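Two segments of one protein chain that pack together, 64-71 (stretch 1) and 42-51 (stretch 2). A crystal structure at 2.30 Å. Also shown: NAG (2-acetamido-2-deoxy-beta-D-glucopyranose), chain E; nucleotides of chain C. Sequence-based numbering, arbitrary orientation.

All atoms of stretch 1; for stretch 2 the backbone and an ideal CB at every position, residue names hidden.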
ATOM      1  N   LEU A  64       6.209  33.423  20.167  1.00 28.07           N
ATOM      2  CA  LEU A  64       5.586  33.979  18.976  1.00 29.55           C
ATOM      3  C   LEU A  64       6.334  33.469  17.760  1.00 32.34           C
ATOM      4  O   LEU A  64       7.549  33.653  17.656  1.00 36.23           O
ATOM      5  CB  LEU A  64       5.652  35.498  18.992  1.00 26.55           C
ATOM      6  CG  LEU A  64       5.050  36.216  17.784  1.00 29.22           C
ATOM      7  CD1 LEU A  64       3.571  35.866  17.659  1.00 23.80           C
ATOM      8  CD2 LEU A  64       5.224  37.726  17.929  1.00 26.10           C
ATOM      9  N   ARG A  65       5.614  32.837  16.836  1.00 30.33           N
ATOM     10  CA  ARG A  65       6.237  32.301  15.629  1.00 31.41           C
ATOM     11  C   ARG A  65       5.603  32.882  14.381  1.00 31.25           C
ATOM     12  O   ARG A  65       4.412  32.700  14.128  1.00 32.93           O
ATOM     13  CB  ARG A  65       6.159  30.782  15.602  1.00 30.08           C
ATOM     14  CG  ARG A  65       6.906  30.118  16.734  1.00 26.76           C
ATOM     15  CD  ARG A  65       6.701  28.597  16.748  1.00 21.41           C
ATOM     16  NE  ARG A  65       7.135  28.060  18.036  1.00 26.58           N
ATOM     17  CZ  ARG A  65       7.541  26.811  18.249  1.00 34.46           C
ATOM     18  NH1 ARG A  65       7.550  25.906  17.254  1.00 28.46           N
ATOM     19  NH2 ARG A  65       7.919  26.462  19.474  1.00 31.83           N
ATOM     20  N   LEU A  66       6.423  33.575  13.607  1.00 33.68           N
ATOM     21  CA  LEU A  66       5.994  34.231  12.391  1.00 27.91           C
ATOM     22  C   LEU A  66       6.751  33.660  11.229  1.00 26.42           C
ATOM     23  O   LEU A  66       6.965  34.354  10.230  1.00 29.06           O
ATOM     24  CB  LEU A  66       6.269  35.727  12.482  1.00 26.51           C
ATOM     25  CG  LEU A  66       5.339  36.513  13.412  1.00 26.61           C
ATOM     26  CD1 LEU A  66       5.989  37.817  13.903  1.00 24.28           C
ATOM     27  CD2 LEU A  66       4.068  36.844  12.659  1.00 28.60           C
ATOM     28  N   GLU A  67       7.137  32.389  11.359  1.00 28.14           N
ATOM     29  CA  GLU A  67       7.922  31.687  10.339  1.00 29.57           C
ATOM     30  C   GLU A  67       7.189  31.616   9.002  1.00 35.88           C
ATOM     31  O   GLU A  67       5.974  31.450   8.964  1.00 37.80           O
ATOM     32  CB  GLU A  67       8.293  30.273  10.820  1.00 26.82           C
ATOM     33  CG  GLU A  67       9.088  29.444   9.805  1.00 25.48           C
ATOM     34  CD  GLU A  67       9.843  28.271  10.429  1.00 32.29           C
ATOM     35  OE1 GLU A  67       9.676  27.980  11.632  1.00 32.11           O
ATOM     36  OE2 GLU A  67      10.614  27.624   9.699  1.00 48.80           O
ATOM     37  N   TRP A  68       7.935  31.746   7.905  1.00 41.27           N
ATOM     38  CA  TRP A  68       7.371  31.566   6.566  1.00 34.71           C
ATOM     39  C   TRP A  68       6.257  32.573   6.284  1.00 39.70           C
ATOM     40  O   TRP A  68       5.098  32.193   6.122  1.00 43.36           O
ATOM     41  CB  TRP A  68       6.870  30.131   6.379  1.00 40.79           C
ATOM     42  CG  TRP A  68       6.590  29.730   4.957  1.00 40.64           C
ATOM     43  CD1 TRP A  68       6.735  30.500   3.834  1.00 38.57           C
ATOM     44  CD2 TRP A  68       6.109  28.457   4.512  1.00 34.75           C
ATOM     45  NE1 TRP A  68       6.373  29.783   2.720  1.00 32.25           N
ATOM     46  CE2 TRP A  68       5.990  28.524   3.108  1.00 31.85           C
ATOM     47  CE3 TRP A  68       5.773  27.265   5.165  1.00 32.02           C
ATOM     48  CZ2 TRP A  68       5.539  27.452   2.350  1.00 29.72           C
ATOM     49  CZ3 TRP A  68       5.325  26.195   4.405  1.00 36.14           C
ATOM     50  CH2 TRP A  68       5.215  26.296   3.014  1.00 35.30           C
ATOM     51  N   ASN A  69       6.606  33.856   6.278  1.00 35.37           N
ATOM     52  CA  ASN A  69       5.688  34.894   5.836  1.00 29.58           C
ATOM     53  C   ASN A  69       6.398  35.769   4.809  1.00 29.83           C
ATOM     54  O   ASN A  69       7.338  35.305   4.181  1.00 35.59           O
ATOM     55  CB  ASN A  69       5.138  35.696   7.014  1.00 30.73           C
ATOM     56  CG  ASN A  69       3.886  35.053   7.615  1.00 37.42           C
ATOM     57  OD1 ASN A  69       2.779  35.317   7.165  1.00 41.67           O
ATOM     58  ND2 ASN A  69       4.059  34.240   8.653  1.00 32.65           N
ATOM     59  N   SER A  70       5.956  37.004   4.599  1.00 31.44           N
ATOM     60  CA  SER A  70       6.659  37.869   3.645  1.00 35.13           C
ATOM     61  C   SER A  70       7.088  39.161   4.307  1.00 38.48           C
ATOM     62  O   SER A  70       7.180  40.209   3.666  1.00 40.30           O
ATOM     63  CB  SER A  70       5.807  38.157   2.411  1.00 39.74           C
ATOM     64  OG  SER A  70       5.410  36.952   1.771  1.00 45.93           O
ATOM     65  N   ILE A  71       7.349  39.072   5.605  1.00 36.13           N
ATOM     66  CA  ILE A  71       7.711  40.227   6.406  1.00 32.52           C
ATOM     67  C   ILE A  71       9.016  40.866   5.963  1.00 37.76           C
ATOM     68  O   ILE A  71      10.079  40.237   5.991  1.00 41.47           O
ATOM     69  CB  ILE A  71       7.820  39.845   7.878  1.00 28.96           C
ATOM     70  CG1 ILE A  71       6.444  39.401   8.395  1.00 23.50           C
ATOM     71  CG2 ILE A  71       8.379  41.018   8.671  1.00 29.67           C
ATOM     72  CD1 ILE A  71       6.482  38.613   9.696  1.00 23.65           C
ATOM     73  N   UNK A  42       1.826  31.876  13.914  1.00 32.57           N
ATOM     74  CA  UNK A  42       1.277  32.396  12.661  1.00 31.41           C
ATOM     75  C   UNK A  42       2.102  31.973  11.447  1.00 29.87           C
ATOM     76  O   UNK A  42       2.153  32.675  10.435  1.00 28.48           O
ATOM     77  CB  UNK A  42       1.195  33.923  12.721  1.00 31.41           C
ATOM     78  N   UNK A  43       2.718  30.801  11.547  1.00 31.57           N
ATOM     79  CA  UNK A  43       3.519  30.235  10.456  1.00 32.24           C
ATOM     80  C   UNK A  43       2.695  30.016   9.185  1.00 28.84           C
ATOM     81  O   UNK A  43       1.525  29.650   9.261  1.00 25.59           O
ATOM     82  CB  UNK A  43       4.142  28.910  10.899  1.00 32.24           C
ATOM     83  N   UNK A  44       3.314  30.284   8.038  1.00 31.20           N
ATOM     84  CA  UNK A  44       2.759  29.949   6.726  1.00 31.45           C
ATOM     85  C   UNK A  44       1.571  30.850   6.365  1.00 27.79           C
ATOM     86  O   UNK A  44       0.451  30.382   6.195  1.00 29.14           O
ATOM     87  CB  UNK A  44       2.327  28.481   6.699  1.00 31.45           C
ATOM     88  N   UNK A  45       1.842  32.150   6.252  1.00 26.38           N
ATOM     89  CA  UNK A  45       0.849  33.133   5.818  1.00 38.31           C
ATOM     90  C   UNK A  45       1.519  34.179   4.916  1.00 43.27           C
ATOM     91  O   UNK A  45       2.638  33.977   4.489  1.00 46.16           O
ATOM     92  CB  UNK A  45       0.188  33.804   7.024  1.00 38.31           C
ATOM     93  N   UNK A  46       0.863  35.305   4.648  1.00 46.65           N
ATOM     94  CA  UNK A  46       1.415  36.288   3.711  1.00 43.08           C
ATOM     95  C   UNK A  46       1.542  37.676   4.356  1.00 47.56           C
ATOM     96  O   UNK A  46       1.401  38.703   3.685  1.00 44.64           O
ATOM     97  CB  UNK A  46       0.536  36.372   2.461  1.00 43.08           C
ATOM     98  N   UNK A  47       1.816  37.690   5.660  1.00 46.79           N
ATOM     99  CA  UNK A  47       2.059  38.921   6.410  1.00 43.71           C
ATOM    100  C   UNK A  47       3.286  39.675   5.883  1.00 33.99           C
ATOM    101  O   UNK A  47       4.342  39.084   5.680  1.00 37.61           O
ATOM    102  CB  UNK A  47       2.241  38.602   7.895  1.00 43.71           C
ATOM    103  N   UNK A  48       3.136  40.978   5.661  1.00 37.45           N
ATOM    104  CA  UNK A  48       4.186  41.773   5.036  1.00 41.47           C
ATOM    105  C   UNK A  48       4.758  42.845   5.967  1.00 45.57           C
ATOM    106  O   UNK A  48       5.961  43.083   5.971  1.00 55.92           O
ATOM    107  CB  UNK A  48       3.643  42.433   3.767  1.00 41.47           C
ATOM    108  N   UNK A  49       3.917  43.483   6.775  1.00 42.17           N
ATOM    109  CA  UNK A  49       4.433  44.504   7.681  1.00 43.48           C
ATOM    110  C   UNK A  49       3.997  44.265   9.117  1.00 39.11           C
ATOM    111  O   UNK A  49       2.919  43.728   9.377  1.00 32.06           O
ATOM    112  CB  UNK A  49       3.976  45.892   7.226  1.00 43.48           C
ATOM    113  N   UNK A  50       4.868  44.646  10.044  1.00 38.04           N
ATOM    114  CA  UNK A  50       4.557  44.586  11.462  1.00 39.51           C
ATOM    115  C   UNK A  50       4.491  46.014  11.988  1.00 51.76           C
ATOM    116  O   UNK A  50       5.531  46.624  12.272  1.00 56.56           O
ATOM    117  CB  UNK A  50       5.591  43.758  12.227  1.00 39.51           C
ATOM    118  N   UNK A  51       3.264  46.555  12.108  1.00 49.04           N
ATOM    119  CA  UNK A  51       2.976  47.912  12.595  1.00 41.54           C
ATOM    120  C   UNK A  51       3.414  48.118  14.044  1.00 51.99           C
ATOM    121  O   UNK A  51       3.672  47.134  14.744  1.00 49.17           O
ATOM    122  CB  UNK A  51       1.480  48.206  12.468  1.00 41.54           C
TER
HETATM  123  C1  NAG E   1       3.003  26.316  16.054  1.00 28.98           C
HETATM  124  C2  NAG E   1       3.544  24.931  15.613  1.00 34.28           C
HETATM  125  C3  NAG E   1       3.401  23.910  16.728  1.00 34.07           C
HETATM  126  C4  NAG E   1       4.081  24.430  17.982  1.00 35.78           C
HETATM  127  C5  NAG E   1       3.342  25.706  18.331  1.00 34.75           C
HETATM  128  C6  NAG E   1       3.791  26.278  19.676  1.00 39.50           C
HETATM  129  C7  NAG E   1       3.231  24.558  13.223  1.00 32.82           C
HETATM  130  C8  NAG E   1       2.456  23.818  12.155  1.00 27.06           C
HETATM  131  N2  NAG E   1       2.854  24.354  14.481  1.00 34.46           N
HETATM  132  O3  NAG E   1       3.913  22.668  16.327  1.00 32.73           O
HETATM  133  O4  NAG E   1       3.999  23.499  19.037  1.00 38.87           O
HETATM  134  O5  NAG E   1       3.582  26.643  17.298  1.00 33.90           O
HETATM  135  O6  NAG E   1       3.392  27.631  19.772  1.00 33.05           O
HETATM  136  O7  NAG E   1       4.137  25.333  12.937  1.00 31.20           O
ATOM    137  P     C C  12       7.680  21.611  -1.076  1.00 42.17           P
ATOM    138  OP1   C C  12       7.105  20.296  -1.483  1.00 47.68           O
ATOM    139  OP2   C C  12       9.068  21.581  -0.611  1.00 38.03           O
ATOM    140  O5'   C C  12       7.403  22.620  -2.273  1.00 39.96           O
ATOM    141  C5'   C C  12       8.440  23.189  -3.010  1.00 33.77           C
ATOM    142  C4'   C C  12       8.238  24.661  -3.203  1.00 46.26           C
ATOM    143  O4'   C C  12       7.428  25.214  -2.132  1.00 53.51           O
ATOM    144  C3'   C C  12       9.536  25.445  -3.163  1.00 49.89           C
ATOM    145  O3'   C C  12      10.146  25.469  -4.439  1.00 46.35           O
ATOM    146  C2'   C C  12       9.116  26.818  -2.649  1.00 49.90           C
ATOM    147  O2'   C C  12       8.657  27.629  -3.719  1.00 54.57           O
ATOM    148  C1'   C C  12       7.931  26.473  -1.737  1.00 50.43           C
ATOM    149  N1    C C  12       8.280  26.393  -0.293  1.00 45.50           N
ATOM    150  C2    C C  12       8.847  27.457   0.428  1.00 44.63           C
ATOM    151  O2    C C  12       9.117  28.516  -0.147  1.00 44.31           O
ATOM    152  N3    C C  12       9.109  27.296   1.749  1.00 40.74           N
ATOM    153  C4    C C  12       8.818  26.150   2.367  1.00 42.71           C
ATOM    154  N4    C C  12       9.077  26.028   3.670  1.00 40.29           N
ATOM    155  C5    C C  12       8.224  25.063   1.669  1.00 41.58           C
ATOM    156  C6    C C  12       7.976  25.238   0.369  1.00 42.46           C

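At position 42 the backbone is already engaged: its N donates to Arg65 O at 2.7 Å, and its O accepts from Asn69 ND2 at 3.0 Å. The CA-to-CB bond runs sideways, and the ideal CB lies 4.1 Å from Leu66 CD2, with Leu64 CD1 not far off. A medium-sized aliphatic side chain suits this setting, whether leucine, isoleucine, valine or methionine. The residue is Leu42, whose CB touches Leu66 CD2 and whose CD1 comes within 4.5 Å of Leu64 CD1.

Position 43 also points sideways, its ideal CB 3.7 Å from Glu67 O, with the CB atoms of Arg65 and Glu67 and the sugar nearby. A small polar or beta-branched residue would fit, and serine, threonine or valine are all plausible. It is Thr43. The m rotamer leaves OG1 3.9 Å from Glu67 CB and 3.9 Å from NAG O7, while CG2 lies 4.3 Å from Trp68 CB. Its CA makes a CA-H...O contact with Glu67 O at 3.1 Å.

Position 44 has phi/psi of 72/63, a left-handed conformation in which glycine, asparagine or aspartate would be unsurprising. However, the ideal CB is 4.0 Å from Trp68 CE3, and one face of that indole is covered by the cytosine of C12 while the opposite face is open to this position. A flat side chain could exploit that surface, so histidine, tyrosine or phenylalanine also come into consideration. The residue is His44, with chi1 in t. Its ring stacks face to face on the six-membered ring of Trp68, with centroids 3.6 Å apart and planes at 13°, so the indole is sandwiched between imidazole and base. His44 N also donates to Glu67 O at 3.0 Å.

At position 45, N donates to Trp68 O at 3.3 Å. The CA-to-CB bond runs sideways, and the carbonyl O of position 42 is within reach of a side chain here, so a short one with a donor, such as asparagine or serine, would suit, among others. In Asn45 the amide folds back within its own stretch, ND2 donating to Leu42 O at 3.0 Å. That carbonyl therefore receives an asparagine amide from each stretch.

Position 46 points away and has few demands; polar or charged residues are all reasonable. It is Glu46.

At position 47, O accepts from Ser70 N at 2.8 Å. With Ile71 CG1 4.3 Å from the sideways ideal CB and Leu66 beyond, an aliphatic side chain such as isoleucine, leucine or valine would suit. Ile47 reaches Leu66 CD2 with CD1 at 4.0 Å and Ile71 CG1 with CG2 at 3.9 Å.

Position 48 points away overall and tolerates many polar side chains; Gln48 lays CG 4.0 Å from Ser70 CB.

Position 49, pointing away, is unconstrained by stretch 1 and is Val49.

Position 50 points toward stretch 1, its ideal CB 5.3 Å from Ile71 CG2, leaving room for leucine or methionine. Leu50 fills it, CD1 meeting Ile71 CD1 at 3.6 Å and CD2 meeting Leu66 CD1 at 4.0 Å.

Position 51 is out of reach; it is Pro51.

Stretch 2 42-51: LTHNEIQVLP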
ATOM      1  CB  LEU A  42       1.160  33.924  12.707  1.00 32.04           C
ATOM      2  CG  LEU A  42       0.038  34.484  13.594  1.00 31.25           C
ATOM      3  CD1 LEU A  42       0.485  35.687  14.422  1.00 28.07           C
ATOM      4  CD2 LEU A  42      -1.141  34.865  12.721  1.00 30.50           C
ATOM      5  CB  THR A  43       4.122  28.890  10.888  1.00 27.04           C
ATOM      6  OG1 THR A  43       4.854  29.088  12.102  1.00 22.89           O
ATOM      7  CG2 THR A  43       5.030  28.294   9.795  1.00 29.03           C
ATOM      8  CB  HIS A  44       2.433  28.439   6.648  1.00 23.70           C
ATOM      9  CG  HIS A  44       2.245  27.907   5.259  1.00 26.89           C
ATOM     10  ND1 HIS A  44       2.232  28.711   4.138  1.00 36.08           N
ATOM     11  CD2 HIS A  44       2.079  26.638   4.811  1.00 25.63           C
ATOM     12  CE1 HIS A  44       2.049  27.966   3.062  1.00 28.93           C
ATOM     13  NE2 HIS A  44       1.965  26.704   3.443  1.00 22.70           N
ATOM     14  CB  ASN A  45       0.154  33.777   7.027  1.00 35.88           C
ATOM     15  CG  ASN A  45      -0.787  32.815   7.736  1.00 34.42           C
ATOM     16  OD1 ASN A  45      -1.892  32.545   7.260  1.00 32.95           O
ATOM     17  ND2 ASN A  45      -0.348  32.287   8.880  1.00 26.53           N
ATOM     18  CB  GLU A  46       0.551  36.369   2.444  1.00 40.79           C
ATOM     19  CG  GLU A  46      -0.116  35.047   2.050  1.00 50.52           C
ATOM     20  CD  GLU A  46      -1.137  35.197   0.925  1.00 60.95           C
ATOM     21  OE1 GLU A  46      -1.105  36.234   0.225  1.00 63.61           O
ATOM     22  OE2 GLU A  46      -1.985  34.287   0.755  1.00 63.37           O
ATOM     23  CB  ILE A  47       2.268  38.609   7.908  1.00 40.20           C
ATOM     24  CG1 ILE A  47       1.020  37.922   8.481  1.00 31.91           C
ATOM     25  CG2 ILE A  47       2.627  39.874   8.680  1.00 32.59           C
ATOM     26  CD1 ILE A  47       1.266  37.156   9.763  1.00 23.19           C
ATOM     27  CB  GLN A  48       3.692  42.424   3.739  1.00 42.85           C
ATOM     28  CG  GLN A  48       3.644  41.480   2.554  1.00 44.99           C
ATOM     29  CD  GLN A  48       3.579  42.194   1.211  1.00 50.52           C
ATOM     30  OE1 GLN A  48       3.159  43.335   1.121  1.00 54.58           O
ATOM     31  NE2 GLN A  48       3.977  41.500   0.156  1.00 60.47           N
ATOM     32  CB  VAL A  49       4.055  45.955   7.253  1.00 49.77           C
ATOM     33  CG1 VAL A  49       4.328  46.182   5.771  1.00 44.52           C
ATOM     34  CG2 VAL A  49       2.616  46.258   7.577  1.00 59.77           C
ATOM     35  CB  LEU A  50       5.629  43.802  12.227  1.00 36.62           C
ATOM     36  CG  LEU A  50       5.347  42.336  12.568  1.00 37.32           C
ATOM     37  CD1 LEU A  50       5.145  41.532  11.308  1.00 36.02           C
ATOM     38  CD2 LEU A  50       6.432  41.727  13.441  1.00 33.56           C
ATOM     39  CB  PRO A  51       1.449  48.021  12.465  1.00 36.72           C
ATOM     40  CG  PRO A  51       0.946  46.589  12.355  1.00 35.81           C
ATOM     41  CD  PRO A  51       2.045  45.848  11.666  1.00 41.14           C
TER
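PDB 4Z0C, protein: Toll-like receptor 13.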